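Local structure of 2-nitropropane dioxygenase (Streptomyces ansochromogenes, 3BW2) at residues A[83-86]-A[87-91]; A[90-93]-A[94-98]; A[277-281]-A[282-286]. The protein probably catalyses the oxidative denitrification of alkyl nitronates with molecular oxygen, using FMN bound in a TIM-barrel fold. All coordinates share one frame; numbering follows the deposited sequence.

Contact 1: residues A[83-86]-A[87-91]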
loop_
_atom_site.group_PDB
_atom_site.type_symbol
_atom_site.label_atom_id
_atom_site.label_comp_id
_atom_site.label_asym_id
_atom_site.label_seq_id
_atom_site.Cartn_x
_atom_site.Cartn_y
_atom_site.Cartn_z
ATOM N N GLU A 83 -5.906 28.110 15.168
ATOM C CA GLU A 83 -6.976 28.901 15.763
ATOM C C GLU A 83 -8.320 28.521 15.141
ATOM O O GLU A 83 -9.319 28.366 15.841
ATOM C CB GLU A 83 -6.702 30.388 15.531
ATOM C CG GLU A 83 -7.637 31.322 16.269
ATOM C CD GLU A 83 -7.397 32.778 15.911
ATOM O OE1 GLU A 83 -6.238 33.236 16.011
ATOM O OE2 GLU A 83 -8.370 33.465 15.532
ATOM N N VAL A 84 -8.332 28.377 13.820
ATOM C CA VAL A 84 -9.541 28.013 13.095
ATOM C C VAL A 84 -10.025 26.610 13.456
ATOM O O VAL A 84 -11.223 26.382 13.620
ATOM C CB VAL A 84 -9.317 28.084 11.568
ATOM C CG1 VAL A 84 -10.516 27.498 10.828
ATOM C CG2 VAL A 84 -9.112 29.525 11.151
ATOM N N TYR A 85 -9.092 25.671 13.575
ATOM C CA TYR A 85 -9.449 24.300 13.914
ATOM C C TYR A 85 -9.999 24.249 15.333
ATOM O O TYR A 85 -10.990 23.566 15.600
ATOM C CB TYR A 85 -8.227 23.385 13.790
ATOM C CG TYR A 85 -8.566 21.913 13.768
ATOM C CD1 TYR A 85 -9.509 21.412 12.869
ATOM C CD2 TYR A 85 -7.928 21.015 14.625
ATOM C CE1 TYR A 85 -9.808 20.052 12.820
ATOM C CE2 TYR A 85 -8.217 19.651 14.586
ATOM C CZ TYR A 85 -9.158 19.178 13.679
ATOM O OH TYR A 85 -9.438 17.833 13.618
ATOM N N ALA A 86 -9.356 24.979 16.240
ATOM C CA ALA A 86 -9.795 25.028 17.630
ATOM C C ALA A 86 -11.247 25.488 17.665
ATOM O O ALA A 86 -12.084 24.920 18.371
ATOM C CB ALA A 86 -8.924 25.993 18.417
ATOM N N HIS A 87 -11.536 26.529 16.892
ATOM C CA HIS A 87 -12.882 27.076 16.810
ATOM C C HIS A 87 -13.864 25.993 16.369
ATOM O O HIS A 87 -14.930 25.822 16.962
ATOM C CB HIS A 87 -12.902 28.236 15.810
ATOM C CG HIS A 87 -14.266 28.803 15.563
ATOM N ND1 HIS A 87 -15.010 29.412 16.552
ATOM C CD2 HIS A 87 -15.015 28.865 14.437
ATOM C CE1 HIS A 87 -16.158 29.825 16.044
ATOM N NE2 HIS A 87 -16.187 29.505 14.763
ATOM N N GLN A 88 -13.489 25.254 15.330
ATOM C CA GLN A 88 -14.332 24.192 14.795
ATOM C C GLN A 88 -14.540 23.050 15.785
ATOM O O GLN A 88 -15.436 22.227 15.606
ATOM C CB GLN A 88 -13.724 23.653 13.499
ATOM C CG GLN A 88 -13.482 24.734 12.454
ATOM C CD GLN A 88 -12.745 24.217 11.236
ATOM O OE1 GLN A 88 -11.738 23.518 11.356
ATOM N NE2 GLN A 88 -13.237 24.568 10.052
ATOM N N LEU A 89 -13.714 23.001 16.826
ATOM C CA LEU A 89 -13.828 21.953 17.839
ATOM C C LEU A 89 -14.622 22.412 19.063
ATOM O O LEU A 89 -14.772 21.656 20.025
ATOM C CB LEU A 89 -12.438 21.489 18.288
ATOM C CG LEU A 89 -11.575 20.760 17.256
ATOM C CD1 LEU A 89 -10.210 20.454 17.854
ATOM C CD2 LEU A 89 -12.270 19.475 16.819
ATOM N N ALA A 90 -15.128 23.643 19.030
ATOM C CA ALA A 90 -15.892 24.176 20.155
ATOM C C ALA A 90 -17.047 23.253 20.529
ATOM O O ALA A 90 -17.333 23.058 21.710
ATOM C CB ALA A 90 -16.422 25.565 19.821
ATOM N N GLY A 91 -17.706 22.688 19.521
ATOM C CA GLY A 91 -18.816 21.787 19.776
ATOM C C GLY A 91 -18.374 20.544 20.526
ATOM O O GLY A 91 -19.064 20.076 21.431
#
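The phenol ring of Y85 carries L89 over one face, with L89 CG the atom above it, while the amide oxygen of Q88 comes to its edge near the ring plane, Q88 OE1 lying 3.4 Å from Y85 CD1. Ring and amide planes stand 72° apart, and the two side chains cross at about a right angle. The isobutyl group of L89 adds an apolar touch, its CD1 3.9 Å from Y85 CE2. With CG anti to the backbone N (chi1 -165°), Y85 carries its ring inward, where its hydroxyl is hydrogen-bonded to the carbonyl of A269. On the outer side, Q88 passes V84 at a slant, Q88 CD sitting 4.0 Å from V84 CG1. Behind these side chains the backbone is regular at first: H87 N and Q88 N donate to E83 O and V84 O respectively, each at 3.1 Å. L89 N then marks a change, with only a weak bond to Y85 O and a better one to A86 O (3.0 Å), whose donor stands above the carbonyl plane. Tightening from i+4 to i+3 bonding in this way is characteristic of a helix C-terminus, and here it forms the short break between helices 81-88 and 90-95.

Contact 2: residues A[90-93]-A[94-98]; sequences AGEA and AWYET
A94 N continues the helix by donating to A90 O at 3.0 Å, and A94 CB rests against that same carbonyl. W95 follows with a bond from its N to G91 O (2.9 Å). Its CG is anti to the backbone N (chi1 -177°), which carries the indole away from the preceding turn, though W95 CD1 still lies over the centre of the Y96 ring, on one face. Y96 N makes the straightest of these bonds, reaching E92 O at 2.9 Å with an N-H...O angle of 172°, and its ring runs beside the E92 side chain in the same direction. Carboxylate and ring are nearly coplanar, and E92 OE1 comes 3.4 Å from Y96 CE2. The other oxygen of E92, OE2, holds R281 by a salt bridge and H286 by a hydrogen bond. The Y96 hydroxyl in turn bonds D313 and the guanidinium of R281. E97 then leaves the helix with positive phi (46°), its N bonding weakly to A94 O. T98 N turns back to A93 O at 2.9 Å, which completes a Schellman motif; the fold also presses A93 CB to 3.2 Å from T98 O. E92 of helix 90-95, with Y96 and T98 just beyond its end, lies against helix 296-311, where E92 touches L304, Y96 touches A307 and A308, and T98 touches P303, while E92 also packs on F282 and E285 of helix 281-286.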
loop_
_atom_site.group_PDB
_atom_site.type_symbol
_atom_site.label_atom_id
_atom_site.label_comp_id
_atom_site.label_asym_id
_atom_site.label_seq_id
_atom_site.Cartn_x
_atom_site.Cartn_y
_atom_site.Cartn_z
ATOM N N ALA A 90 -15.128 23.643 19.030
ATOM C CA ALA A 90 -15.892 24.176 20.155
ATOM C C ALA A 90 -17.047 23.253 20.529
ATOM O O ALA A 90 -17.333 23.058 21.710
ATOM C CB ALA A 90 -16.422 25.565 19.821
ATOM N N GLY A 91 -17.706 22.688 19.521
ATOM C CA GLY A 91 -18.816 21.787 19.776
ATOM C C GLY A 91 -18.374 20.544 20.526
ATOM O O GLY A 91 -19.064 20.076 21.431
ATOM N N GLU A 92 -17.221 20.004 20.144
ATOM C CA GLU A 92 -16.678 18.811 20.792
ATOM C C GLU A 92 -16.387 19.119 22.262
ATOM O O GLU A 92 -16.694 18.324 23.153
ATOM C CB GLU A 92 -15.380 18.372 20.099
ATOM C CG GLU A 92 -15.508 18.053 18.604
ATOM C CD GLU A 92 -16.333 16.805 18.324
ATOM O OE1 GLU A 92 -16.592 16.028 19.269
ATOM O OE2 GLU A 92 -16.711 16.592 17.153
ATOM N N ALA A 93 -15.791 20.282 22.506
ATOM C CA ALA A 93 -15.456 20.698 23.862
ATOM C C ALA A 93 -16.713 20.772 24.734
ATOM O O ALA A 93 -16.734 20.267 25.860
ATOM C CB ALA A 93 -14.755 22.053 23.830
ATOM N N ALA A 94 -17.756 21.403 24.208
ATOM C CA ALA A 94 -19.012 21.534 24.941
ATOM C C ALA A 94 -19.644 20.164 25.192
ATOM O O ALA A 94 -20.071 19.864 26.310
ATOM C CB ALA A 94 -19.978 22.417 24.160
ATOM N N TRP A 95 -19.694 19.333 24.155
ATOM C CA TRP A 95 -20.283 18.003 24.274
ATOM C C TRP A 95 -19.578 17.133 25.307
ATOM O O TRP A 95 -20.221 16.528 26.161
ATOM C CB TRP A 95 -20.278 17.293 22.919
ATOM C CG TRP A 95 -20.947 15.951 22.971
ATOM C CD1 TRP A 95 -20.339 14.729 23.017
ATOM C CD2 TRP A 95 -22.355 15.700 23.043
ATOM N NE1 TRP A 95 -21.281 13.732 23.115
ATOM C CE2 TRP A 95 -22.528 14.301 23.132
ATOM C CE3 TRP A 95 -23.490 16.525 23.042
ATOM C CZ2 TRP A 95 -23.794 13.703 23.221
ATOM C CZ3 TRP A 95 -24.750 15.930 23.130
ATOM C CH2 TRP A 95 -24.888 14.532 23.218
ATOM N N TYR A 96 -18.254 17.065 25.226
ATOM C CA TYR A 96 -17.486 16.265 26.166
ATOM C C TYR A 96 -17.256 17.040 27.455
ATOM O O TYR A 96 -16.547 16.580 28.345
ATOM C CB TYR A 96 -16.153 15.847 25.534
ATOM C CG TYR A 96 -16.326 14.799 24.457
ATOM C CD1 TYR A 96 -16.768 13.513 24.775
ATOM C CD2 TYR A 96 -16.096 15.101 23.115
ATOM C CE1 TYR A 96 -16.983 12.554 23.785
ATOM C CE2 TYR A 96 -16.311 14.150 22.114
ATOM C CZ TYR A 96 -16.755 12.881 22.457
ATOM O OH TYR A 96 -16.990 11.944 21.475
ATOM N N GLU A 97 -17.870 18.219 27.537
ATOM C CA GLU A 97 -17.778 19.085 28.710
ATOM C C GLU A 97 -16.361 19.240 29.242
ATOM O O GLU A 97 -16.093 19.001 30.421
ATOM C CB GLU A 97 -18.693 18.556 29.816
ATOM C CG GLU A 97 -20.144 18.428 29.380
ATOM C CD GLU A 97 -21.051 17.934 30.487
ATOM O OE1 GLU A 97 -20.812 16.823 31.007
ATOM O OE2 GLU A 97 -22.005 18.659 30.834
ATOM N N THR A 98 -15.456 19.650 28.364
ATOM C CA THR A 98 -14.067 19.837 28.743
ATOM C C THR A 98 -13.441 20.900 27.851
ATOM O O THR A 98 -13.902 21.140 26.735
ATOM C CB THR A 98 -13.282 18.519 28.611
ATOM O OG1 THR A 98 -11.933 18.717 29.048
ATOM C CG2 THR A 98 -13.280 18.047 27.167
#

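Contact 3: residues A[277-281]-A[282-286]; sequences SLVNR and FLREH
S277 meets the side chain of L283 through its CB, 4.2 Å from L283 CD1, while its hydroxyl bonds the carbonyl of L278. That carbonyl is itself brushed by the same methyl, L283 CD1 lying 3.9 Å from L278 O. V279 crosses the R284 side chain at about a right angle and packs on its aliphatic part, with V279 CG1 3.7 Å from R284 CG. N280 is the N-cap. Its CG sits between the backbone N and carbonyl carbon (chi1 60°), which turns OD1 back over the first turn to accept from L283 N at 3.0 Å. N280 ND2 donates to the carbonyls of A314 and M317, so both ends of the amide are held. N280 O takes R284 N at 2.9 Å, and the R284 guanidinium folds back so that one face covers N280 C. R281 bends at chi3 and sends NH1 to E285 OE2 in a salt bridge of 3.1 Å; the oxygen lies in the guanidinium plane, yet it is approached from above the carboxylate plane. The same NH1 has a second carboxylate partner in E92. With an alanine here, E285 would probably be left without its salt-bridge mate, and E92 without its arginine partner. The turn leads from strand 275-278, the middle of a three-stranded antiparallel sheet between 178-179 and 264-267, into helix 281-286, where F282 and H286 face Y85 of helix 81-88.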
loop_
_atom_site.group_PDB
_atom_site.type_symbol
_atom_site.label_atom_id
_atom_site.label_comp_id
_atom_site.label_asym_id
_atom_site.label_seq_id
_atom_site.Cartn_x
_atom_site.Cartn_y
_atom_site.Cartn_z
ATOM N N SER A 277 -6.296 5.809 11.324
ATOM C CA SER A 277 -7.269 5.481 12.357
ATOM C C SER A 277 -8.519 4.872 11.733
ATOM O O SER A 277 -8.767 5.051 10.544
ATOM C CB SER A 277 -7.661 6.764 13.100
ATOM O OG SER A 277 -8.867 6.603 13.824
ATOM N N LEU A 278 -9.299 4.146 12.530
ATOM C CA LEU A 278 -10.549 3.578 12.032
ATOM C C LEU A 278 -11.442 4.797 11.817
ATOM O O LEU A 278 -11.428 5.727 12.625
ATOM C CB LEU A 278 -11.186 2.654 13.075
ATOM C CG LEU A 278 -10.450 1.364 13.440
ATOM C CD1 LEU A 278 -11.153 0.695 14.603
ATOM C CD2 LEU A 278 -10.417 0.429 12.242
ATOM N N VAL A 279 -12.200 4.813 10.727
ATOM C CA VAL A 279 -13.070 5.948 10.454
ATOM C C VAL A 279 -14.202 5.995 11.476
ATOM O O VAL A 279 -14.921 5.021 11.661
ATOM C CB VAL A 279 -13.667 5.862 9.027
ATOM C CG1 VAL A 279 -14.626 7.023 8.783
ATOM C CG2 VAL A 279 -12.541 5.879 7.995
ATOM N N ASN A 280 -14.334 7.122 12.163
ATOM C CA ASN A 280 -15.391 7.287 13.143
ATOM C C ASN A 280 -15.950 8.694 13.004
ATOM O O ASN A 280 -15.542 9.439 12.110
ATOM C CB ASN A 280 -14.869 7.032 14.570
ATOM C CG ASN A 280 -13.744 7.972 14.966
ATOM O OD1 ASN A 280 -13.408 8.901 14.233
ATOM N ND2 ASN A 280 -13.161 7.736 16.145
ATOM N N ARG A 281 -16.884 9.058 13.879
ATOM C CA ARG A 281 -17.513 10.373 13.824
ATOM C C ARG A 281 -16.525 11.535 13.794
ATOM O O ARG A 281 -16.595 12.400 12.918
ATOM C CB ARG A 281 -18.464 10.553 15.015
ATOM C CG ARG A 281 -19.245 11.865 14.988
ATOM C CD ARG A 281 -20.047 12.068 16.267
ATOM N NE ARG A 281 -19.183 12.196 17.440
ATOM C CZ ARG A 281 -18.355 13.214 17.660
ATOM N NH1 ARG A 281 -18.269 14.212 16.787
ATOM N NH2 ARG A 281 -17.612 13.238 18.757
ATOM N N PHE A 282 -15.610 11.561 14.759
ATOM C CA PHE A 282 -14.626 12.636 14.846
ATOM C C PHE A 282 -13.846 12.769 13.539
ATOM O O PHE A 282 -13.644 13.871 13.035
ATOM C CB PHE A 282 -13.652 12.364 16.001
ATOM C CG PHE A 282 -12.887 13.581 16.453
ATOM C CD1 PHE A 282 -13.277 14.278 17.591
ATOM C CD2 PHE A 282 -11.787 14.037 15.733
ATOM C CE1 PHE A 282 -12.581 15.413 18.002
ATOM C CE2 PHE A 282 -11.087 15.169 16.137
ATOM C CZ PHE A 282 -11.483 15.858 17.273
ATOM N N LEU A 283 -13.414 11.643 12.987
ATOM C CA LEU A 283 -12.645 11.670 11.749
ATOM C C LEU A 283 -13.489 12.198 10.591
ATOM O O LEU A 283 -13.046 13.070 9.842
ATOM C CB LEU A 283 -12.100 10.272 11.434
ATOM C CG LEU A 283 -10.961 10.182 10.410
ATOM C CD1 LEU A 283 -10.214 8.865 10.589
ATOM C CD2 LEU A 283 -11.514 10.317 8.992
ATOM N N ARG A 284 -14.707 11.687 10.450
ATOM C CA ARG A 284 -15.586 12.132 9.374
ATOM C C ARG A 284 -15.871 13.630 9.448
ATOM O O ARG A 284 -15.873 14.323 8.433
ATOM C CB ARG A 284 -16.915 11.367 9.412
ATOM C CG ARG A 284 -16.863 9.974 8.800
ATOM C CD ARG A 284 -18.251 9.351 8.755
ATOM N NE ARG A 284 -18.664 8.844 10.060
ATOM C CZ ARG A 284 -18.300 7.662 10.551
ATOM N NH1 ARG A 284 -17.518 6.858 9.842
ATOM N NH2 ARG A 284 -18.709 7.285 11.756
ATOM N N GLU A 285 -16.094 14.130 10.658
ATOM C CA GLU A 285 -16.413 15.538 10.852
ATOM C C GLU A 285 -15.273 16.539 10.733
ATOM O O GLU A 285 -15.427 17.581 10.099
ATOM C CB GLU A 285 -17.081 15.738 12.211
ATOM C CG GLU A 285 -18.527 15.297 12.276
ATOM C CD GLU A 285 -19.156 15.597 13.622
ATOM O OE1 GLU A 285 -18.958 16.721 14.135
ATOM O OE2 GLU A 285 -19.856 14.716 14.163
ATOM N N HIS A 286 -14.133 16.229 11.340
ATOM C CA HIS A 286 -13.003 17.151 11.342
ATOM C C HIS A 286 -11.838 16.791 10.426
ATOM O O HIS A 286 -11.017 17.647 10.095
ATOM C CB HIS A 286 -12.511 17.306 12.777
ATOM C CG HIS A 286 -13.611 17.576 13.755
ATOM N ND1 HIS A 286 -14.337 18.748 13.753
ATOM C CD2 HIS A 286 -14.142 16.806 14.735
ATOM C CE1 HIS A 286 -15.267 18.689 14.689
ATOM N NE2 HIS A 286 -15.171 17.520 15.299
#

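How the contacts relate
From the N terminus, contact 1 comes first, rounding the break between helices 81-88 and 90-95; contact 2 begins where it ends, sharing A90 and G91, and closes the second helix. Contact 3 follows much later in series, at the passage from strand 275-278 into helix 281-286. Each closes only a local turn, so none encloses or crosses another in sequence. In space the late helix joins the two early ones: contact 1 meets contact 3 through apolar packing, contact 2 mainly through a charged group. The consecutive helices are thereby tied to the helix that follows strand 275-278, whose S277 side chain lies about 9 Å from the bound FMN.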